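Local structure of putative DD-carboxypeptidase TP_0574 (Treponema pallidum, 1O75) at residues B[10-15]-B[177-182]; B[156-161]-B[188-193]. The protein binds penicillin and has zinc-dependent carboxypeptidase activity, possibly as a D,D-carboxypeptidase that lowers peptidoglycan cross-linking in this spirochaete. The protein carries 2 engineered substitutions. All coordinates share one frame; numbering follows the deposited sequence.

Interaction 1 (B[10-15]-B[177-182])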
ATOM      1  N   TYR B  10      30.079 -26.942  10.166  1.00 50.43           N
ATOM      2  CA  TYR B  10      29.335 -25.751   9.798  1.00 48.42           C
ATOM      3  C   TYR B  10      27.907 -26.039   9.347  1.00 47.00           C
ATOM      4  O   TYR B  10      27.660 -27.010   8.640  1.00 47.29           O
ATOM      5  CB  TYR B  10      30.080 -25.009   8.690  1.00 48.69           C
ATOM      6  CG  TYR B  10      31.475 -24.570   9.092  1.00 50.94           C
ATOM      7  CD1 TYR B  10      32.572 -25.425   8.950  1.00 51.15           C
ATOM      8  CD2 TYR B  10      31.697 -23.299   9.616  1.00 49.52           C
ATOM      9  CE1 TYR B  10      33.855 -25.017   9.316  1.00 50.95           C
ATOM     10  CE2 TYR B  10      32.968 -22.880   9.985  1.00 49.64           C
ATOM     11  CZ  TYR B  10      34.041 -23.739   9.832  1.00 51.76           C
ATOM     12  OH  TYR B  10      35.290 -23.313  10.197  1.00 51.16           O
ATOM     13  N   GLY B  11      26.975 -25.185   9.763  1.00 42.71           N
ATOM     14  CA  GLY B  11      25.587 -25.361   9.392  1.00 40.40           C
ATOM     15  C   GLY B  11      24.682 -24.324  10.043  1.00 40.29           C
ATOM     16  O   GLY B  11      25.124 -23.220  10.399  1.00 37.63           O
ATOM     17  N   TYR B  12      23.411 -24.683  10.191  1.00 38.22           N
ATOM     18  CA  TYR B  12      22.423 -23.805  10.796  1.00 36.98           C
ATOM     19  C   TYR B  12      21.945 -24.362  12.113  1.00 36.89           C
ATOM     20  O   TYR B  12      21.854 -25.580  12.296  1.00 37.28           O
ATOM     21  CB  TYR B  12      21.224 -23.621   9.857  1.00 36.52           C
ATOM     22  CG  TYR B  12      21.523 -22.746   8.661  1.00 37.43           C
ATOM     23  CD1 TYR B  12      21.785 -21.388   8.820  1.00 35.93           C
ATOM     24  CD2 TYR B  12      21.556 -23.279   7.367  1.00 37.75           C
ATOM     25  CE1 TYR B  12      22.075 -20.577   7.723  1.00 38.92           C
ATOM     26  CE2 TYR B  12      21.850 -22.478   6.264  1.00 39.04           C
ATOM     27  CZ  TYR B  12      22.108 -21.126   6.448  1.00 38.90           C
ATOM     28  OH  TYR B  12      22.417 -20.323   5.372  1.00 40.56           O
ATOM     29  N   ALA B  13      21.628 -23.459  13.029  1.00 35.06           N
ATOM     30  CA  ALA B  13      21.140 -23.837  14.344  1.00 35.41           C
ATOM     31  C   ALA B  13      20.013 -22.891  14.738  1.00 34.49           C
ATOM     32  O   ALA B  13      19.942 -21.760  14.260  1.00 36.74           O
ATOM     33  CB  ALA B  13      22.270 -23.772  15.372  1.00 34.37           C
ATOM     34  N   THR B  14      19.148 -23.358  15.618  1.00 33.69           N
ATOM     35  CA  THR B  14      18.014 -22.581  16.070  1.00 33.90           C
ATOM     36  C   THR B  14      18.363 -21.920  17.391  1.00 34.66           C
ATOM     37  O   THR B  14      18.641 -22.615  18.367  1.00 35.89           O
ATOM     38  CB  THR B  14      16.778 -23.488  16.237  1.00 32.46           C
ATOM     39  OG1 THR B  14      16.396 -23.978  14.948  1.00 33.35           O
ATOM     40  CG2 THR B  14      15.609 -22.732  16.848  1.00 33.89           C
ATOM     41  N   LEU B  15      18.377 -20.582  17.405  1.00 30.48           N
ATOM     42  CA  LEU B  15      18.696 -19.835  18.627  1.00 30.33           C
ATOM     43  C   LEU B  15      17.561 -18.915  19.055  1.00 27.64           C
ATOM     44  O   LEU B  15      16.914 -18.258  18.224  1.00 27.22           O
ATOM     45  CB  LEU B  15      19.966 -18.968  18.418  1.00 30.31           C
ATOM     46  CG  LEU B  15      21.373 -19.582  18.432  1.00 33.87           C
ATOM     47  CD1 LEU B  15      21.508 -20.615  17.323  1.00 34.25           C
ATOM     48  CD2 LEU B  15      22.412 -18.451  18.244  1.00 31.85           C
ATOM     49  N   VAL B 177      22.175 -28.498  12.397  1.00 44.90           N
ATOM     50  CA  VAL B 177      22.152 -29.347  11.214  1.00 46.61           C
ATOM     51  C   VAL B 177      23.270 -28.879  10.290  1.00 46.65           C
ATOM     52  O   VAL B 177      23.279 -27.723   9.867  1.00 43.77           O
ATOM     53  CB  VAL B 177      20.814 -29.224  10.458  1.00 48.52           C
ATOM     54  CG1 VAL B 177      20.882 -30.005   9.155  1.00 48.96           C
ATOM     55  CG2 VAL B 177      19.678 -29.728  11.332  1.00 48.82           C
ATOM     56  N   GLU B 178      24.216 -29.763   9.982  1.00 46.98           N
ATOM     57  CA  GLU B 178      25.318 -29.383   9.107  1.00 49.62           C
ATOM     58  C   GLU B 178      24.771 -28.955   7.765  1.00 49.24           C
ATOM     59  O   GLU B 178      23.724 -29.432   7.342  1.00 50.82           O
ATOM     60  CB  GLU B 178      26.305 -30.540   8.925  1.00 51.50           C
ATOM     61  CG  GLU B 178      27.197 -30.789  10.131  1.00 54.13           C
ATOM     62  CD  GLU B 178      28.340 -31.761   9.835  1.00 56.94           C
ATOM     63  OE1 GLU B 178      29.147 -31.499   8.916  1.00 57.05           O
ATOM     64  OE2 GLU B 178      28.433 -32.790  10.534  1.00 59.84           O
ATOM     65  N   ASP B 179      25.480 -28.057   7.091  1.00 49.09           N
ATOM     66  CA  ASP B 179      25.029 -27.567   5.795  1.00 51.01           C
ATOM     67  C   ASP B 179      26.205 -27.030   4.987  1.00 52.36           C
ATOM     68  O   ASP B 179      26.872 -26.080   5.405  1.00 53.92           O
ATOM     69  CB  ASP B 179      23.992 -26.466   6.004  1.00 50.91           C
ATOM     70  CG  ASP B 179      23.236 -26.135   4.737  1.00 51.46           C
ATOM     71  OD1 ASP B 179      23.882 -25.850   3.706  1.00 52.18           O
ATOM     72  OD2 ASP B 179      21.991 -26.157   4.780  1.00 51.31           O
ATOM     73  N   SER B 180      26.454 -27.631   3.828  1.00 51.94           N
ATOM     74  CA  SER B 180      27.571 -27.228   2.976  1.00 53.20           C
ATOM     75  C   SER B 180      27.504 -25.783   2.495  1.00 52.94           C
ATOM     76  O   SER B 180      28.469 -25.268   1.941  1.00 53.56           O
ATOM     77  CB  SER B 180      27.663 -28.145   1.757  1.00 54.87           C
ATOM     78  OG  SER B 180      26.567 -27.926   0.881  1.00 56.28           O
ATOM     79  N   ARG B 181      26.364 -25.133   2.675  1.00 52.36           N
ATOM     80  CA  ARG B 181      26.234 -23.741   2.264  1.00 51.26           C
ATOM     81  C   ARG B 181      26.924 -22.823   3.286  1.00 49.85           C
ATOM     82  O   ARG B 181      27.300 -21.691   2.971  1.00 49.26           O
ATOM     83  CB  ARG B 181      24.759 -23.375   2.128  1.00 52.00           C
ATOM     84  CG  ARG B 181      24.067 -24.110   0.987  1.00 55.52           C
ATOM     85  CD  ARG B 181      22.592 -23.795   0.938  1.00 54.62           C
ATOM     86  NE  ARG B 181      21.885 -24.360   2.079  1.00 56.96           N
ATOM     87  CZ  ARG B 181      20.596 -24.154   2.323  1.00 58.20           C
ATOM     88  NH1 ARG B 181      19.883 -23.388   1.505  1.00 58.06           N
ATOM     89  NH2 ARG B 181      20.016 -24.726   3.371  1.00 58.15           N
ATOM     90  N   VAL B 182      27.091 -23.322   4.509  1.00 47.90           N
ATOM     91  CA  VAL B 182      27.750 -22.552   5.564  1.00 46.43           C
ATOM     92  C   VAL B 182      29.223 -22.958   5.706  1.00 46.70           C
ATOM     93  O   VAL B 182      29.520 -24.130   5.907  1.00 46.11           O
ATOM     94  CB  VAL B 182      27.064 -22.771   6.921  1.00 44.18           C
ATOM     95  CG1 VAL B 182      27.731 -21.903   7.987  1.00 43.15           C
ATOM     96  CG2 VAL B 182      25.572 -22.442   6.810  1.00 42.93           C
TER
HETATM   97  O   HOH W   1      30.560 -29.136   8.586  1.00 57.41           O

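Interaction 2 (B[156-161]-B[188-193])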
ATOM      1  N   LYS B 156      15.146 -19.811  13.417  1.00 30.57           N
ATOM      2  CA  LYS B 156      15.401 -21.221  13.118  1.00 31.10           C
ATOM      3  C   LYS B 156      16.731 -21.465  12.437  1.00 29.84           C
ATOM      4  O   LYS B 156      17.367 -22.488  12.694  1.00 32.53           O
ATOM      5  CB  LYS B 156      14.272 -21.812  12.243  1.00 29.64           C
ATOM      6  CG  LYS B 156      12.938 -21.951  12.952  1.00 29.48           C
ATOM      7  CD  LYS B 156      11.934 -22.771  12.113  1.00 33.35           C
ATOM      8  CE  LYS B 156      11.618 -22.098  10.802  1.00 35.25           C
ATOM      9  NZ  LYS B 156      10.728 -22.922   9.899  1.00 36.08           N
ATOM     10  N   PHE B 157      17.157 -20.534  11.585  1.00 27.78           N
ATOM     11  CA  PHE B 157      18.394 -20.678  10.828  1.00 28.64           C
ATOM     12  C   PHE B 157      19.500 -19.626  11.060  1.00 29.94           C
ATOM     13  O   PHE B 157      19.595 -18.620  10.358  1.00 28.37           O
ATOM     14  CB  PHE B 157      18.069 -20.747   9.323  1.00 31.89           C
ATOM     15  CG  PHE B 157      16.955 -21.704   8.986  1.00 33.36           C
ATOM     16  CD1 PHE B 157      17.126 -23.077   9.145  1.00 37.79           C
ATOM     17  CD2 PHE B 157      15.715 -21.228   8.562  1.00 35.03           C
ATOM     18  CE1 PHE B 157      16.063 -23.977   8.886  1.00 37.69           C
ATOM     19  CE2 PHE B 157      14.646 -22.113   8.298  1.00 36.05           C
ATOM     20  CZ  PHE B 157      14.824 -23.485   8.461  1.00 36.62           C
ATOM     21  N   VAL B 158      20.345 -19.893  12.043  1.00 29.52           N
ATOM     22  CA  VAL B 158      21.471 -19.026  12.349  1.00 31.09           C
ATOM     23  C   VAL B 158      22.735 -19.760  11.880  1.00 30.72           C
ATOM     24  O   VAL B 158      22.984 -20.883  12.311  1.00 32.82           O
ATOM     25  CB  VAL B 158      21.587 -18.781  13.876  1.00 29.17           C
ATOM     26  CG1 VAL B 158      22.840 -17.942  14.169  1.00 30.62           C
ATOM     27  CG2 VAL B 158      20.319 -18.087  14.402  1.00 30.91           C
ATOM     28  N   PRO B 159      23.546 -19.144  11.000  1.00 32.91           N
ATOM     29  CA  PRO B 159      24.755 -19.840  10.550  1.00 32.78           C
ATOM     30  C   PRO B 159      25.765 -19.957  11.694  1.00 35.66           C
ATOM     31  O   PRO B 159      26.159 -18.952  12.310  1.00 33.36           O
ATOM     32  CB  PRO B 159      25.253 -18.974   9.399  1.00 31.37           C
ATOM     33  CG  PRO B 159      24.810 -17.593   9.800  1.00 32.26           C
ATOM     34  CD  PRO B 159      23.422 -17.825  10.357  1.00 31.50           C
ATOM     35  N   VAL B 160      26.170 -21.188  11.996  1.00 36.54           N
ATOM     36  CA  VAL B 160      27.116 -21.403  13.083  1.00 37.26           C
ATOM     37  C   VAL B 160      28.307 -22.303  12.756  1.00 39.06           C
ATOM     38  O   VAL B 160      28.296 -23.061  11.772  1.00 37.23           O
ATOM     39  CB  VAL B 160      26.416 -21.988  14.340  1.00 37.70           C
ATOM     40  CG1 VAL B 160      25.449 -20.967  14.935  1.00 36.02           C
ATOM     41  CG2 VAL B 160      25.674 -23.288  13.984  1.00 39.22           C
ATOM     42  N   ALA B 161      29.341 -22.173  13.587  1.00 40.04           N
ATOM     43  CA  ALA B 161      30.560 -22.986  13.507  1.00 41.31           C
ATOM     44  C   ALA B 161      30.523 -23.705  14.844  1.00 42.38           C
ATOM     45  O   ALA B 161      30.467 -23.057  15.894  1.00 42.47           O
ATOM     46  CB  ALA B 161      31.802 -22.112  13.413  1.00 39.61           C
ATOM     47  N   GLY B 188      27.915 -13.484   8.883  1.00 31.92           N
ATOM     48  CA  GLY B 188      27.018 -13.641  10.018  1.00 28.75           C
ATOM     49  C   GLY B 188      27.273 -14.872  10.853  1.00 29.68           C
ATOM     50  O   GLY B 188      26.536 -15.155  11.793  1.00 28.11           O
ATOM     51  N   LEU B 189      28.337 -15.592  10.521  1.00 30.35           N
ATOM     52  CA  LEU B 189      28.702 -16.817  11.231  1.00 31.26           C
ATOM     53  C   LEU B 189      28.934 -16.560  12.708  1.00 31.15           C
ATOM     54  O   LEU B 189      29.688 -15.657  13.058  1.00 30.35           O
ATOM     55  CB  LEU B 189      29.981 -17.402  10.625  1.00 31.55           C
ATOM     56  CG  LEU B 189      30.410 -18.800  11.097  1.00 34.71           C
ATOM     57  CD1 LEU B 189      29.542 -19.871  10.421  1.00 32.59           C
ATOM     58  CD2 LEU B 189      31.890 -19.018  10.738  1.00 33.16           C
ATOM     59  N   LYS B 190      28.288 -17.344  13.566  1.00 30.94           N
ATOM     60  CA  LYS B 190      28.465 -17.223  15.012  1.00 33.18           C
ATOM     61  C   LYS B 190      29.083 -18.536  15.487  1.00 35.56           C
ATOM     62  O   LYS B 190      28.654 -19.617  15.071  1.00 35.91           O
ATOM     63  CB  LYS B 190      27.129 -17.002  15.730  1.00 31.93           C
ATOM     64  CG  LYS B 190      26.455 -15.660  15.437  1.00 32.66           C
ATOM     65  CD  LYS B 190      25.038 -15.688  15.988  1.00 36.75           C
ATOM     66  CE  LYS B 190      24.692 -14.476  16.786  1.00 39.82           C
ATOM     67  NZ  LYS B 190      25.423 -14.386  18.050  1.00 34.84           N
ATOM     68  N   THR B 191      30.078 -18.446  16.366  1.00 35.53           N
ATOM     69  CA  THR B 191      30.767 -19.641  16.849  1.00 35.84           C
ATOM     70  C   THR B 191      30.268 -20.130  18.205  1.00 35.56           C
ATOM     71  O   THR B 191      30.154 -19.370  19.164  1.00 36.65           O
ATOM     72  CB  THR B 191      32.287 -19.364  16.881  1.00 37.15           C
ATOM     73  OG1 THR B 191      32.711 -19.050  15.546  1.00 38.64           O
ATOM     74  CG2 THR B 191      33.079 -20.587  17.407  1.00 36.13           C
ATOM     75  N   MET B 192      29.929 -21.412  18.283  1.00 36.62           N
ATOM     76  CA  MET B 192      29.454 -21.951  19.549  1.00 38.14           C
ATOM     77  C   MET B 192      30.658 -21.930  20.481  1.00 37.99           C
ATOM     78  O   MET B 192      31.699 -22.484  20.141  1.00 36.69           O
ATOM     79  CB  MET B 192      28.925 -23.376  19.362  1.00 38.86           C
ATOM     80  CG  MET B 192      28.162 -23.889  20.558  1.00 40.66           C
ATOM     81  SD  MET B 192      27.293 -25.431  20.198  1.00 43.29           S
ATOM     82  CE  MET B 192      26.278 -25.558  21.620  1.00 36.48           C
ATOM     83  N   LEU B 193      30.517 -21.259  21.625  1.00 38.17           N
ATOM     84  CA  LEU B 193      31.605 -21.113  22.594  1.00 40.81           C
ATOM     85  C   LEU B 193      31.554 -22.140  23.717  1.00 42.70           C
ATOM     86  O   LEU B 193      32.591 -22.604  24.191  1.00 44.32           O
ATOM     87  CB  LEU B 193      31.579 -19.709  23.208  1.00 38.66           C
ATOM     88  CG  LEU B 193      31.744 -18.559  22.209  1.00 39.26           C
ATOM     89  CD1 LEU B 193      31.396 -17.228  22.866  1.00 37.00           C
ATOM     90  CD2 LEU B 193      33.164 -18.563  21.685  1.00 36.59           C
TER

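Interaction 1 (B[10-15]-B[177-182])
Asp179 and Arg181 form a side-on salt bridge beside the ring of Tyr12. Arg181 NH2 lies 2.8 Å from Asp179 OD2, and Arg181 NE donates to Asp179 OD1. Both oxygens use their syn lone pairs and lie in the guanidinium plane. Asp179 OD1 also takes the backbone N of Arg181 on its anti lone pair at 2.8 Å, which makes an Asx turn. Three N-H groups thus fix the rotation of the carboxylate. CG of Asp179 is anti to the backbone N (chi1 -166°). Arg181 bends at chi3 (-69°), which brings its head group back to this carboxylate.

Three backbone bonds join the segments. Tyr12 and Val177 form an antiparallel hydrogen-bonded pair: Val177 N gives to Tyr12 O at 2.9 Å, and Tyr12 N gives to Val177 O. Asp179 N then gives to Tyr10 O at 2.9 Å, on a lone pair in the carbonyl plane. Between these bonds, Gly11 and Glu178 form a non-hydrogen-bonded pair with CA atoms only 4.0 Å apart. Gly11 has no side chain, which lets the two backbones come this close, and its CA makes a CA-H...O contact to Val177 O. The short strand 177-178 is thus added to strand 8-16, and a type I beta turn from Asp179 to Val182 ends the pairing. Glu178 OE1 reaches Tyr10 N through a water, while Glu178 OE2 makes a salt bridge to Lys167.

Val182 CG2 sits over one face of the Tyr12 ring, a CH-pi contact 3.9 Å from the centroid. Asp179 OD2 meets the edge of the same ring, with the carboxylate plane turned 80° from it. Pro159 and Phe157 of strand 143-163 also touch Tyr12. Val182 CG1 packs against Tyr10 CB at 4.0 Å, and Val182 O lies 3.0 Å from Tyr10 CB.

Interaction 2 (B[156-161]-B[188-193])
Leu189 lays its CD1 methyl against the backbone of Val160, 3.6 Å from Val160 C. Its CD2 meets Ala161 CB at 4.1 Å. CG is anti to the backbone N (chi1 -171°), and the branched end comes nearer to the 156-161 segment. Pro159 CG rests on Gly188 O at 3.6 Å. Lys190 CD crosses Val158 CG1 obliquely at 3.6 Å.

The backbones pair in parallel, Val160 with Lys190 and Ala161 with Thr191. Lys190 N gives to Pro159 O at 2.9 Å. Ala161 N gives to Lys190 O from above the carbonyl plane. Met192 N gives to Ala161 O at 3.0 Å, nearly along the C=O axis. The axes of strands 157-161 and 190-193 cross at 54°, so the pairing is strongly twisted.

Gly188, with phi at 98°, takes the glycine position of a G1 beta bulge in which it and Leu189 both face Lys202. The Lys190 chain bends at chi3 and chi4, and its NZ makes a salt bridge to Glu24 and hydrogen bonds to the backbone O atoms of Ser199 and Tyr20. Strand 8-16 flanks segment 156-161 in the same sheet, strand 197-198 packs Phe198 on Val160 and Met192, and helix 167-173 meets Met192 through Ile169 and Ala170.

Overall arrangement
Strand 8-16 comes first from the N terminus and supplies residues 10-15. The chain then builds much of the mixed sheet before strand 143-163 returns beside it, bringing residues 156-161. After helix 167-173, residues 177-182 close the long loop of interaction 1. Residues 188-193 soon follow and close the much shorter loop of interaction 2. The segments alternate, so the two contacts cross and neither nests in the other. Strands 8-16 and 143-163 are antiparallel neighbours, and Gly11 O lies 2.8 Å from Val160 N, a probable hydrogen bond. Together the contacts tie strands 177-178 and 190-194 into one sheet. The centres of the two interactions lie about 7 Å apart.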